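Local structure of shikimate dehydrogenase (NADP(+)) (Thermotoga maritima, 3U62) at residues A[35-40]-A[47-52]; A[105-110]-A[125-130]; A[181-186]-A[204-209]. The protein catalyses the reversible NADPH-linked reduction of 3-dehydroshikimate to shikimate, the fourth step of the seven-step pathway to chorismate and the aromatic amino acids. All coordinates share one frame; numbering follows the deposited sequence.

Interaction 1: residues A[35-40]-A[47-52]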
ATOM      1  N   GLU A  35       8.184  15.642  -0.433  1.00 13.09           N
ATOM      2  CA  GLU A  35       9.251  15.836  -1.405  1.00 14.57           C
ATOM      3  C   GLU A  35       8.911  15.065  -2.677  1.00 15.55           C
ATOM      4  O   GLU A  35       9.065  13.838  -2.733  1.00 14.21           O
ATOM      5  CB  GLU A  35      10.599  15.367  -0.832  1.00 18.09           C
ATOM      6  CG  GLU A  35      11.005  16.018   0.499  1.00 18.73           C
ATOM      7  CD  GLU A  35      11.743  17.344   0.341  1.00 21.08           C
ATOM      8  OE1 GLU A  35      11.857  17.851  -0.796  1.00 21.42           O
ATOM      9  OE2 GLU A  35      12.219  17.884   1.365  1.00 17.15           O
ATOM     10  N   GLU A  36       8.430  15.786  -3.689  1.00 14.67           N
ATOM     11  CA  GLU A  36       8.097  15.168  -4.971  1.00 15.43           C
ATOM     12  C   GLU A  36       9.343  15.096  -5.849  1.00 16.62           C
ATOM     13  O   GLU A  36       9.733  16.078  -6.487  1.00 18.10           O
ATOM     14  CB  GLU A  36       6.960  15.921  -5.671  1.00 16.87           C
ATOM     15  CG  GLU A  36       6.250  15.101  -6.743  1.00 19.51           C
ATOM     16  CD  GLU A  36       4.989  15.779  -7.246  1.00 17.57           C
ATOM     17  OE1 GLU A  36       5.098  16.674  -8.114  1.00 18.39           O
ATOM     18  OE2 GLU A  36       3.888  15.421  -6.778  1.00 16.31           O
ATOM     19  N   ILE A  37       9.963  13.918  -5.862  1.00 14.13           N
ATOM     20  CA  ILE A  37      11.242  13.708  -6.533  1.00 15.00           C
ATOM     21  C   ILE A  37      11.045  12.837  -7.772  1.00 15.83           C
ATOM     22  O   ILE A  37      10.569  11.707  -7.661  1.00 16.10           O
ATOM     23  CB  ILE A  37      12.265  13.025  -5.584  1.00 15.69           C
ATOM     24  CG1 ILE A  37      12.357  13.786  -4.255  1.00 16.11           C
ATOM     25  CG2 ILE A  37      13.638  12.931  -6.256  1.00 17.85           C
ATOM     26  CD1 ILE A  37      12.955  12.985  -3.105  1.00 17.95           C
ATOM     27  N   PRO A  38      11.392  13.367  -8.960  1.00 16.21           N
ATOM     28  CA  PRO A  38      11.328  12.535 -10.160  1.00 16.41           C
ATOM     29  C   PRO A  38      12.394  11.434 -10.136  1.00 15.40           C
ATOM     30  O   PRO A  38      13.467  11.640  -9.559  1.00 15.00           O
ATOM     31  CB  PRO A  38      11.595  13.531 -11.296  1.00 19.16           C
ATOM     32  CG  PRO A  38      12.334  14.653 -10.663  1.00 20.47           C
ATOM     33  CD  PRO A  38      11.808  14.749  -9.265  1.00 19.25           C
ATOM     34  N   PRO A  39      12.099  10.267 -10.748  1.00 16.46           N
ATOM     35  CA  PRO A  39      13.028   9.131 -10.771  1.00 17.12           C
ATOM     36  C   PRO A  39      14.433   9.501 -11.249  1.00 16.55           C
ATOM     37  O   PRO A  39      15.419   8.992 -10.708  1.00 17.75           O
ATOM     38  CB  PRO A  39      12.372   8.168 -11.764  1.00 16.84           C
ATOM     39  CG  PRO A  39      10.925   8.463 -11.662  1.00 19.50           C
ATOM     40  CD  PRO A  39      10.822   9.940 -11.412  1.00 18.23           C
ATOM     41  N   GLU A  40      14.516  10.386 -12.240  1.00 19.68           N
ATOM     42  CA  GLU A  40      15.792  10.818 -12.812  1.00 21.25           C
ATOM     43  C   GLU A  40      16.647  11.651 -11.849  1.00 20.76           C
ATOM     44  O   GLU A  40      17.863  11.772 -12.041  1.00 22.22           O
ATOM     45  CB  GLU A  40      15.577  11.559 -14.140  1.00 23.58           C
ATOM     46  CG  GLU A  40      14.780  12.871 -14.046  1.00 26.53           C
ATOM     47  CD  GLU A  40      13.274  12.695 -14.221  1.00 31.52           C
ATOM     48  OE1 GLU A  40      12.751  11.579 -14.002  1.00 26.21           O
ATOM     49  OE2 GLU A  40      12.605  13.689 -14.577  1.00 35.17           O
ATOM     50  N   ARG A  47      20.033  11.828  -1.058  1.00 20.66           N
ATOM     51  CA  ARG A  47      21.121  12.094  -0.116  1.00 19.37           C
ATOM     52  C   ARG A  47      20.804  13.301   0.770  1.00 18.70           C
ATOM     53  O   ARG A  47      21.113  13.301   1.966  1.00 19.23           O
ATOM     54  CB  ARG A  47      22.448  12.263  -0.861  1.00 22.35           C
ATOM     55  CG  ARG A  47      22.880  10.993  -1.589  1.00 25.41           C
ATOM     56  CD  ARG A  47      24.001  11.226  -2.591  1.00 32.07           C
ATOM     57  NE  ARG A  47      24.087  10.117  -3.543  1.00 32.84           N
ATOM     58  CZ  ARG A  47      24.831   9.026  -3.376  1.00 35.75           C
ATOM     59  NH1 ARG A  47      25.583   8.881  -2.288  1.00 34.42           N
ATOM     60  NH2 ARG A  47      24.830   8.077  -4.303  1.00 35.12           N
ATOM     61  N   ARG A  48      20.174  14.313   0.174  1.00 18.09           N
ATOM     62  CA  ARG A  48      19.673  15.484   0.894  1.00 17.56           C
ATOM     63  C   ARG A  48      18.587  15.092   1.904  1.00 16.71           C
ATOM     64  O   ARG A  48      18.595  15.558   3.047  1.00 16.76           O
ATOM     65  CB  ARG A  48      19.133  16.511  -0.109  1.00 20.10           C
ATOM     66  CG  ARG A  48      18.548  17.775   0.508  1.00 21.72           C
ATOM     67  CD  ARG A  48      17.957  18.706  -0.547  1.00 18.73           C
ATOM     68  NE  ARG A  48      16.788  18.139  -1.223  1.00 20.24           N
ATOM     69  CZ  ARG A  48      15.531  18.249  -0.794  1.00 22.12           C
ATOM     70  NH1 ARG A  48      15.252  18.905   0.331  1.00 23.56           N
ATOM     71  NH2 ARG A  48      14.546  17.692  -1.494  1.00 25.23           N
ATOM     72  N   ILE A  49      17.663  14.239   1.464  1.00 15.31           N
ATOM     73  CA  ILE A  49      16.566  13.737   2.297  1.00 14.52           C
ATOM     74  C   ILE A  49      17.092  12.993   3.523  1.00 13.81           C
ATOM     75  O   ILE A  49      16.605  13.200   4.638  1.00 12.34           O
ATOM     76  CB  ILE A  49      15.610  12.805   1.484  1.00 15.32           C
ATOM     77  CG1 ILE A  49      14.990  13.547   0.286  1.00 21.88           C
ATOM     78  CG2 ILE A  49      14.516  12.189   2.389  1.00 17.29           C
ATOM     79  CD1 ILE A  49      14.249  14.835   0.634  1.00 22.88           C
ATOM     80  N   LEU A  50      18.093  12.139   3.308  1.00 13.29           N
ATOM     81  CA  LEU A  50      18.690  11.345   4.383  1.00 13.82           C
ATOM     82  C   LEU A  50      19.377  12.209   5.437  1.00 17.36           C
ATOM     83  O   LEU A  50      19.476  11.814   6.602  1.00 18.38           O
ATOM     84  CB  LEU A  50      19.671  10.312   3.817  1.00 15.13           C
ATOM     85  CG  LEU A  50      19.083   9.152   3.001  1.00 16.72           C
ATOM     86  CD1 LEU A  50      20.174   8.450   2.207  1.00 18.49           C
ATOM     87  CD2 LEU A  50      18.331   8.158   3.882  1.00 18.61           C
ATOM     88  N   GLU A  51      19.843  13.385   5.029  1.00 15.04           N
ATOM     89  CA  GLU A  51      20.518  14.300   5.941  1.00 18.56           C
ATOM     90  C   GLU A  51      19.550  15.243   6.654  1.00 16.91           C
ATOM     91  O   GLU A  51      19.811  15.661   7.785  1.00 19.82           O
ATOM     92  CB  GLU A  51      21.585  15.108   5.200  1.00 21.34           C
ATOM     93  CG  GLU A  51      22.784  14.284   4.747  1.00 28.14           C
ATOM     94  CD  GLU A  51      23.889  15.128   4.142  1.00 36.15           C
ATOM     95  OE1 GLU A  51      24.043  16.304   4.545  1.00 40.67           O
ATOM     96  OE2 GLU A  51      24.617  14.613   3.265  1.00 41.01           O
ATOM     97  N   GLU A  52      18.437  15.567   6.000  1.00 15.29           N
ATOM     98  CA  GLU A  52      17.525  16.603   6.494  1.00 14.99           C
ATOM     99  C   GLU A  52      16.362  16.088   7.338  1.00 14.76           C
ATOM    100  O   GLU A  52      15.760  16.847   8.102  1.00 16.30           O
ATOM    101  CB  GLU A  52      16.999  17.452   5.331  1.00 16.84           C
ATOM    102  CG  GLU A  52      18.024  18.436   4.778  1.00 19.87           C
ATOM    103  CD  GLU A  52      17.546  19.196   3.550  1.00 21.22           C
ATOM    104  OE1 GLU A  52      16.374  19.035   3.144  1.00 24.95           O
ATOM    105  OE2 GLU A  52      18.359  19.963   2.987  1.00 22.98           O
TER
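E35, near the C-terminal end of the edge strand 31-36, faces I49 of helix 42-52, their CA atoms 8.5 Å apart as the helix packs against the strand. The E35 side chain leaves the strand toward the helix and bends at CG (chi2 -86°), which lays its aliphatic part along I49: CG is 3.5 Å from I49 CD1. The carboxylate then meets R48. R48 NH2 donates to E35 OE1 over 2.8 Å in a nearly straight bond (173°); OE1 lies in the guanidinium plane, yet the nitrogen approaches from above the carboxylate plane. The planes are 64° apart, and the second link, R48 NH1 to OE2, is weak. I49 CD1 also sits over one face of the guanidinium, toward its rim, so one methyl touches both the E35 chain and the guanidinium. Deeper in, I37 CD1 and I49 CG1 meet tip to tip at 4.0 Å, while I49 continues onto F56 of strand 55-58. R48 NH1 also forms a salt bridge with E52 OE1 at 3.0 Å, weak as a hydrogen bond, and E35 OE2 is hydrogen-bonded to Y53. With an alanine here, R48 would probably keep only E52 of the network's two acids, and I49 CD1 would lose its cover. One arginine between two acids probably eases the repulsion of their like charges, joining strand and helix by a salt-bridge network above an apolar base.

Interaction 2: residues A[105-110]-A[125-130]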
ATOM      1  N   VAL A 105     -11.771 -10.903   9.168  1.00 10.85           N
ATOM      2  CA  VAL A 105     -12.233 -11.308   7.839  1.00 12.09           C
ATOM      3  C   VAL A 105     -11.493 -12.555   7.352  1.00 12.71           C
ATOM      4  O   VAL A 105     -10.262 -12.621   7.414  1.00 13.95           O
ATOM      5  CB  VAL A 105     -12.063 -10.155   6.803  1.00 13.23           C
ATOM      6  CG1 VAL A 105     -12.538 -10.580   5.415  1.00 14.71           C
ATOM      7  CG2 VAL A 105     -12.811  -8.909   7.256  1.00 14.77           C
ATOM      8  N   GLU A 106     -12.254 -13.540   6.879  1.00 11.89           N
ATOM      9  CA  GLU A 106     -11.684 -14.705   6.215  1.00 13.04           C
ATOM     10  C   GLU A 106     -11.456 -14.368   4.743  1.00 13.51           C
ATOM     11  O   GLU A 106     -12.401 -14.040   4.022  1.00 14.37           O
ATOM     12  CB  GLU A 106     -12.613 -15.919   6.349  1.00 15.90           C
ATOM     13  CG  GLU A 106     -12.061 -17.205   5.728  1.00 16.39           C
ATOM     14  CD  GLU A 106     -13.091 -18.322   5.617  1.00 23.98           C
ATOM     15  OE1 GLU A 106     -14.259 -18.120   6.015  1.00 26.77           O
ATOM     16  OE2 GLU A 106     -12.726 -19.412   5.125  1.00 25.31           O
ATOM     17  N   VAL A 107     -10.200 -14.437   4.311  1.00 12.57           N
ATOM     18  CA  VAL A 107      -9.864 -14.205   2.909  1.00 12.87           C
ATOM     19  C   VAL A 107     -10.028 -15.509   2.133  1.00 11.68           C
ATOM     20  O   VAL A 107      -9.255 -16.455   2.308  1.00 15.34           O
ATOM     21  CB  VAL A 107      -8.437 -13.620   2.737  1.00 12.43           C
ATOM     22  CG1 VAL A 107      -8.054 -13.540   1.265  1.00 14.48           C
ATOM     23  CG2 VAL A 107      -8.350 -12.240   3.370  1.00 15.13           C
ATOM     24  N   LYS A 108     -11.056 -15.552   1.290  1.00 11.79           N
ATOM     25  CA  LYS A 108     -11.370 -16.744   0.509  1.00 11.83           C
ATOM     26  C   LYS A 108     -10.507 -16.832  -0.748  1.00 11.24           C
ATOM     27  O   LYS A 108     -10.167 -15.813  -1.356  1.00 10.85           O
ATOM     28  CB  LYS A 108     -12.861 -16.784   0.159  1.00 12.38           C
ATOM     29  CG  LYS A 108     -13.776 -16.965   1.364  1.00 14.94           C
ATOM     30  CD  LYS A 108     -15.237 -17.043   0.951  1.00 20.89           C
ATOM     31  CE  LYS A 108     -16.143 -17.182   2.161  1.00 25.20           C
ATOM     32  NZ  LYS A 108     -17.589 -17.090   1.786  1.00 31.74           N
ATOM     33  N   GLU A 109     -10.163 -18.060  -1.125  1.00 12.04           N
ATOM     34  CA  GLU A 109      -9.250 -18.328  -2.234  1.00 11.56           C
ATOM     35  C   GLU A 109      -9.969 -19.003  -3.398  1.00 11.35           C
ATOM     36  O   GLU A 109     -11.012 -19.630  -3.194  1.00 12.87           O
ATOM     37  CB  GLU A 109      -8.107 -19.223  -1.763  1.00 14.41           C
ATOM     38  CG  GLU A 109      -7.241 -18.607  -0.686  1.00 16.41           C
ATOM     39  CD  GLU A 109      -6.240 -19.591  -0.121  1.00 14.70           C
ATOM     40  OE1 GLU A 109      -6.137 -19.681   1.121  1.00 16.07           O
ATOM     41  OE2 GLU A 109      -5.554 -20.279  -0.909  1.00 15.59           O
ATOM     42  N   PRO A 110      -9.417 -18.895  -4.626  1.00 10.02           N
ATOM     43  CA  PRO A 110      -8.179 -18.209  -5.027  1.00  9.52           C
ATOM     44  C   PRO A 110      -8.244 -16.692  -4.889  1.00  8.46           C
ATOM     45  O   PRO A 110      -9.328 -16.104  -4.934  1.00  9.01           O
ATOM     46  CB  PRO A 110      -8.036 -18.586  -6.505  1.00 10.39           C
ATOM     47  CG  PRO A 110      -8.839 -19.831  -6.657  1.00 11.60           C
ATOM     48  CD  PRO A 110     -10.006 -19.630  -5.758  1.00 11.57           C
ATOM     49  N   TYR A 125       2.901 -10.688   0.462  1.00  6.11           N
ATOM     50  CA  TYR A 125       3.545 -11.033   1.729  1.00  5.95           C
ATOM     51  C   TYR A 125       2.512 -11.156   2.847  1.00  6.02           C
ATOM     52  O   TYR A 125       2.541 -12.117   3.618  1.00  7.42           O
ATOM     53  CB  TYR A 125       4.612  -9.998   2.098  1.00  6.58           C
ATOM     54  CG  TYR A 125       5.436 -10.357   3.319  1.00  7.04           C
ATOM     55  CD1 TYR A 125       6.610 -11.101   3.198  1.00  8.42           C
ATOM     56  CD2 TYR A 125       5.047  -9.943   4.594  1.00  7.62           C
ATOM     57  CE1 TYR A 125       7.371 -11.431   4.316  1.00  9.07           C
ATOM     58  CE2 TYR A 125       5.798 -10.267   5.717  1.00  7.85           C
ATOM     59  CZ  TYR A 125       6.958 -11.010   5.572  1.00  8.95           C
ATOM     60  OH  TYR A 125       7.705 -11.332   6.681  1.00 11.31           O
ATOM     61  N   ALA A 126       1.604 -10.185   2.918  1.00  5.92           N
ATOM     62  CA  ALA A 126       0.534 -10.185   3.914  1.00  6.10           C
ATOM     63  C   ALA A 126      -0.363 -11.416   3.783  1.00  6.84           C
ATOM     64  O   ALA A 126      -0.672 -12.070   4.784  1.00  7.19           O
ATOM     65  CB  ALA A 126      -0.286  -8.911   3.805  1.00  7.02           C
ATOM     66  N   LEU A 127      -0.768 -11.726   2.552  1.00  6.99           N
ATOM     67  CA  LEU A 127      -1.617 -12.886   2.276  1.00  6.03           C
ATOM     68  C   LEU A 127      -0.947 -14.194   2.686  1.00  6.65           C
ATOM     69  O   LEU A 127      -1.585 -15.057   3.292  1.00  6.63           O
ATOM     70  CB  LEU A 127      -2.009 -12.935   0.795  1.00  6.86           C
ATOM     71  CG  LEU A 127      -2.957 -11.856   0.261  1.00  8.28           C
ATOM     72  CD1 LEU A 127      -2.922 -11.823  -1.260  1.00  9.38           C
ATOM     73  CD2 LEU A 127      -4.384 -12.045   0.767  1.00 11.79           C
ATOM     74  N   LEU A 128       0.338 -14.328   2.363  1.00  6.72           N
ATOM     75  CA  LEU A 128       1.106 -15.511   2.739  1.00  6.88           C
ATOM     76  C   LEU A 128       1.250 -15.646   4.253  1.00  6.88           C
ATOM     77  O   LEU A 128       1.246 -16.766   4.781  1.00  8.13           O
ATOM     78  CB  LEU A 128       2.479 -15.510   2.061  1.00  7.54           C
ATOM     79  CG  LEU A 128       2.500 -15.753   0.548  1.00  8.76           C
ATOM     80  CD1 LEU A 128       3.864 -15.412  -0.023  1.00 10.69           C
ATOM     81  CD2 LEU A 128       2.117 -17.189   0.193  1.00 10.33           C
ATOM     82  N   GLN A 129       1.375 -14.512   4.945  1.00  7.13           N
ATOM     83  CA  GLN A 129       1.420 -14.494   6.407  1.00  7.64           C
ATOM     84  C   GLN A 129       0.081 -14.895   7.020  1.00  8.40           C
ATOM     85  O   GLN A 129       0.026 -15.378   8.152  1.00  9.04           O
ATOM     86  CB  GLN A 129       1.858 -13.121   6.927  1.00  8.81           C
ATOM     87  CG  GLN A 129       3.327 -12.802   6.670  1.00 11.76           C
ATOM     88  CD  GLN A 129       4.263 -13.841   7.263  1.00 14.58           C
ATOM     89  OE1 GLN A 129       4.565 -13.815   8.455  1.00 17.16           O
ATOM     90  NE2 GLN A 129       4.724 -14.771   6.424  1.00 14.44           N
ATOM     91  N   MET A 130      -0.991 -14.696   6.254  1.00  7.62           N
ATOM     92  CA  MET A 130      -2.344 -15.047   6.678  1.00  8.67           C
ATOM     93  C   MET A 130      -2.744 -16.464   6.256  1.00  7.25           C
ATOM     94  O   MET A 130      -3.898 -16.867   6.423  1.00  8.86           O
ATOM     95  CB  MET A 130      -3.348 -14.026   6.139  1.00  8.08           C
ATOM     96  CG  MET A 130      -3.284 -12.667   6.829  1.00  9.04           C
ATOM     97  SD  MET A 130      -4.190 -11.374   5.953  1.00 14.57           S
ATOM     98  CE  MET A 130      -5.871 -12.004   6.053  1.00 17.86           C
TER
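The NADP-binding half of the enzyme is a Rossmann-type domain, and V107, in the loop that leads into its strand 111-114, packs on L127 and M130 at the far end of helix 118-129. G115 to A119, predicted to bind NADP(+), run from just after that strand into the start of that helix, so the contact joins the entry to the strand with the exit of the helix. No hydrogen bond crosses between the two segments; the meeting is made by methyl groups, with the CA atoms of V107 and L127 8.4 Å apart.

V107 points toward the helix, and its two branches divide the work. CG1, anti to the backbone N (chi1 173°), meets L127 CD2 at 4.0 Å; CG2 turns to the methionine. Both partners cross the valine at about a right angle, so branch ends touch without lying alongside one another. L127 is buried, and its CD2 methyl extends toward the loop although its CB does not point there; its side chain also touches I135 of strand 135-139. M130, the first residue after the helix to leave helical phi/psi, points its CB toward the loop.

The neighbouring residues fix the loop by polar means. K108 O accepts from S169 OG, while E109 OE2 takes the backbone N-H groups of K133 and D134, just beyond the helix. P110, after a cis peptide bond, has backbone hydrogen bonds with S169, which opens strand 169-172, and with K168 just before it. The M130 chain runs extended to SD and then bends at chi3 (64°), which brings its terminal methyl CE to 3.7 Å from V107 CG2.

Interaction 3: residues A[181-186]-A[204-209]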
ATOM      1  N   GLU A 181     -10.100   5.430 -13.836  1.00 17.79           N
ATOM      2  CA  GLU A 181      -9.925   4.364 -14.830  1.00 17.51           C
ATOM      3  C   GLU A 181     -10.547   3.052 -14.362  1.00 17.05           C
ATOM      4  O   GLU A 181     -10.651   2.790 -13.160  1.00 16.40           O
ATOM      5  CB  GLU A 181      -8.441   4.136 -15.167  1.00 18.70           C
ATOM      6  CG  GLU A 181      -7.643   5.392 -15.509  1.00 17.61           C
ATOM      7  CD  GLU A 181      -6.876   5.940 -14.316  1.00 20.70           C
ATOM      8  OE1 GLU A 181      -7.380   5.853 -13.176  1.00 17.46           O
ATOM      9  OE2 GLU A 181      -5.763   6.471 -14.523  1.00 19.95           O
ATOM     10  N   GLU A 182     -10.953   2.231 -15.329  1.00 18.46           N
ATOM     11  CA  GLU A 182     -11.544   0.924 -15.056  1.00 16.79           C
ATOM     12  C   GLU A 182     -10.579  -0.202 -15.404  1.00 16.41           C
ATOM     13  O   GLU A 182      -9.815  -0.100 -16.367  1.00 18.00           O
ATOM     14  CB  GLU A 182     -12.831   0.738 -15.861  1.00 19.94           C
ATOM     15  CG  GLU A 182     -13.956   1.687 -15.492  1.00 23.37           C
ATOM     16  CD  GLU A 182     -15.202   1.469 -16.328  1.00 30.99           C
ATOM     17  OE1 GLU A 182     -15.613   0.301 -16.510  1.00 37.14           O
ATOM     18  OE2 GLU A 182     -15.780   2.471 -16.801  1.00 36.46           O
ATOM     19  N   LEU A 183     -10.621  -1.271 -14.614  1.00 13.51           N
ATOM     20  CA  LEU A 183      -9.879  -2.488 -14.922  1.00 13.46           C
ATOM     21  C   LEU A 183     -10.694  -3.367 -15.873  1.00 12.33           C
ATOM     22  O   LEU A 183     -11.928  -3.365 -15.811  1.00 12.60           O
ATOM     23  CB  LEU A 183      -9.543  -3.255 -13.637  1.00 12.98           C
ATOM     24  CG  LEU A 183      -8.421  -2.694 -12.753  1.00 13.85           C
ATOM     25  CD1 LEU A 183      -8.504  -3.279 -11.351  1.00 15.49           C
ATOM     26  CD2 LEU A 183      -7.044  -2.952 -13.364  1.00 11.86           C
ATOM     27  N   PRO A 184     -10.012  -4.122 -16.759  1.00 12.04           N
ATOM     28  CA  PRO A 184     -10.710  -5.003 -17.700  1.00 12.02           C
ATOM     29  C   PRO A 184     -11.278  -6.257 -17.026  1.00 10.34           C
ATOM     30  O   PRO A 184     -10.746  -7.360 -17.193  1.00 11.06           O
ATOM     31  CB  PRO A 184      -9.621  -5.362 -18.718  1.00 12.26           C
ATOM     32  CG  PRO A 184      -8.346  -5.228 -17.970  1.00 11.75           C
ATOM     33  CD  PRO A 184      -8.551  -4.122 -16.979  1.00 12.37           C
ATOM     34  N   VAL A 185     -12.356  -6.073 -16.267  1.00 10.17           N
ATOM     35  CA  VAL A 185     -13.027  -7.169 -15.574  1.00 10.19           C
ATOM     36  C   VAL A 185     -14.545  -6.956 -15.598  1.00  9.68           C
ATOM     37  O   VAL A 185     -15.032  -5.850 -15.346  1.00 11.16           O
ATOM     38  CB  VAL A 185     -12.473  -7.376 -14.126  1.00 10.95           C
ATOM     39  CG1 VAL A 185     -12.639  -6.118 -13.268  1.00 10.72           C
ATOM     40  CG2 VAL A 185     -13.109  -8.593 -13.453  1.00 10.71           C
ATOM     41  N   SER A 186     -15.277  -8.020 -15.919  1.00 10.01           N
ATOM     42  CA  SER A 186     -16.722  -7.952 -16.127  1.00  9.23           C
ATOM     43  C   SER A 186     -17.522  -8.051 -14.833  1.00 10.18           C
ATOM     44  O   SER A 186     -17.007  -8.499 -13.805  1.00  9.66           O
ATOM     45  CB  SER A 186     -17.166  -9.065 -17.082  1.00  9.41           C
ATOM     46  OG  SER A 186     -16.832 -10.357 -16.550  1.00 10.09           O
ATOM     47  N   THR A 204     -13.148   4.052  -6.182  1.00 16.01           N
ATOM     48  CA  THR A 204     -12.733   3.799  -7.552  1.00 13.89           C
ATOM     49  C   THR A 204     -13.893   3.136  -8.284  1.00 12.51           C
ATOM     50  O   THR A 204     -14.813   2.624  -7.639  1.00 12.44           O
ATOM     51  CB  THR A 204     -11.511   2.860  -7.602  1.00 13.76           C
ATOM     52  OG1 THR A 204     -11.819   1.632  -6.928  1.00 12.80           O
ATOM     53  CG2 THR A 204     -10.307   3.505  -6.936  1.00 13.58           C
ATOM     54  N   PRO A 205     -13.866   3.144  -9.633  1.00 12.06           N
ATOM     55  CA  PRO A 205     -14.879   2.404 -10.383  1.00 11.86           C
ATOM     56  C   PRO A 205     -15.016   0.942  -9.938  1.00 12.83           C
ATOM     57  O   PRO A 205     -16.133   0.422  -9.896  1.00 12.00           O
ATOM     58  CB  PRO A 205     -14.371   2.488 -11.822  1.00 12.54           C
ATOM     59  CG  PRO A 205     -13.660   3.792 -11.874  1.00 14.36           C
ATOM     60  CD  PRO A 205     -12.993   3.929 -10.528  1.00 12.93           C
ATOM     61  N   LEU A 206     -13.895   0.298  -9.606  1.00 11.71           N
ATOM     62  CA  LEU A 206     -13.900  -1.081  -9.112  1.00 10.89           C
ATOM     63  C   LEU A 206     -14.721  -1.231  -7.827  1.00 10.11           C
ATOM     64  O   LEU A 206     -15.556  -2.133  -7.719  1.00 10.19           O
ATOM     65  CB  LEU A 206     -12.468  -1.589  -8.891  1.00 10.66           C
ATOM     66  CG  LEU A 206     -12.276  -2.981  -8.270  1.00 11.59           C
ATOM     67  CD1 LEU A 206     -12.779  -4.089  -9.194  1.00 13.35           C
ATOM     68  CD2 LEU A 206     -10.818  -3.208  -7.908  1.00 10.84           C
ATOM     69  N   VAL A 207     -14.474  -0.340  -6.867  1.00 11.06           N
ATOM     70  CA  VAL A 207     -15.182  -0.338  -5.585  1.00 11.46           C
ATOM     71  C   VAL A 207     -16.678  -0.076  -5.782  1.00 11.84           C
ATOM     72  O   VAL A 207     -17.517  -0.775  -5.208  1.00 11.43           O
ATOM     73  CB  VAL A 207     -14.560   0.696  -4.602  1.00 12.37           C
ATOM     74  CG1 VAL A 207     -15.462   0.940  -3.399  1.00 12.79           C
ATOM     75  CG2 VAL A 207     -13.182   0.235  -4.144  1.00 13.36           C
ATOM     76  N   VAL A 208     -16.992   0.924  -6.604  1.00 12.37           N
ATOM     77  CA  VAL A 208     -18.376   1.290  -6.913  1.00 13.92           C
ATOM     78  C   VAL A 208     -19.122   0.137  -7.596  1.00 13.15           C
ATOM     79  O   VAL A 208     -20.278  -0.138  -7.265  1.00 13.19           O
ATOM     80  CB  VAL A 208     -18.443   2.590  -7.764  1.00 14.15           C
ATOM     81  CG1 VAL A 208     -19.871   2.885  -8.219  1.00 16.46           C
ATOM     82  CG2 VAL A 208     -17.887   3.772  -6.977  1.00 16.34           C
ATOM     83  N   LYS A 209     -18.453  -0.532  -8.534  1.00 13.00           N
ATOM     84  CA  LYS A 209     -19.025  -1.686  -9.230  1.00 13.49           C
ATOM     85  C   LYS A 209     -19.296  -2.836  -8.262  1.00 13.64           C
ATOM     86  O   LYS A 209     -20.360  -3.459  -8.317  1.00 13.92           O
ATOM     87  CB  LYS A 209     -18.087  -2.157 -10.348  1.00 13.89           C
ATOM     88  CG  LYS A 209     -18.720  -3.135 -11.347  1.00 19.33           C
ATOM     89  CD  LYS A 209     -19.123  -2.446 -12.644  1.00 30.34           C
ATOM     90  CE  LYS A 209     -20.526  -1.848 -12.573  1.00 28.85           C
ATOM     91  NZ  LYS A 209     -20.897  -1.148 -13.833  1.00 31.84           N
TER
HETATM   92  O   HOH W   1     -11.263   0.983 -10.935  1.00 13.75           O
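P205, in the first turn of helix 205-213, lies against the backbone of E181 and the side chain of E182. Its ring carbon CG is 3.4 Å from E181 O, and CB is 3.8 Å from E182 CG, where the glutamate's aliphatic part crosses the ring obliquely. E182 CG lies anti to its own carbonyl carbon (chi1 -65°), which sets it beside P205 CB. A second apolar touch joins the leucines: L183 CD1 comes within 4.1 Å of L206 CD2, the end of L183 turning to the helix although its CB does not point straight there.

No direct hydrogen bond joins the segments; a single water bridges them. It donates to E181 O over 2.9 Å and accepts from L206 N over 3.0 Å, so the carbonyl beside the proline ring is tied to an N-H at the helix start, where no preceding turn supplies an acceptor.

The next shell sets these groups in place. T204 is the N-cap of the helix: its OG1 accepts from V207 N in a weak but fairly straight bond (3.3 Å, 163°) and is also hydrogen-bonded to D198 at the end of strand 195-198. On the other segment, E181 OE1 takes the backbone N-H groups of G177 and K179, folding the acid back on its own loop, and P184 centres an inverse gamma turn closed by V185 N and L183 O.

Farther out, S186 is the N-cap of helix 187-190, its OG also hydrogen-bonded to D161, while L183 rests on L160 of helix 160-165 and L206 touches L190 of helix 187-190 and V196 of strand 195-198, placing this surface contact between these helices and the parallel sheet.

The three contacts follow one another along the chain without touching. Interaction 1 belongs to the substrate-binding domain; its E35 side chain is about 10 Å from those of S13 and T59, predicted to bind shikimate. Interactions 2 and 3 both lie in the nucleotide-binding half, with centres 22 Å apart and nearest atoms about 12 Å apart. They approach the predicted NADP(+) site differently: in interaction 3 the L183 side chain is about 7 Å from that of R140, whereas in interaction 2 the L127 side chain is about 10 Å from that of V199. Interactions 1 and 2 lie on opposite sides of the chain's centre, their own centres 35 Å apart.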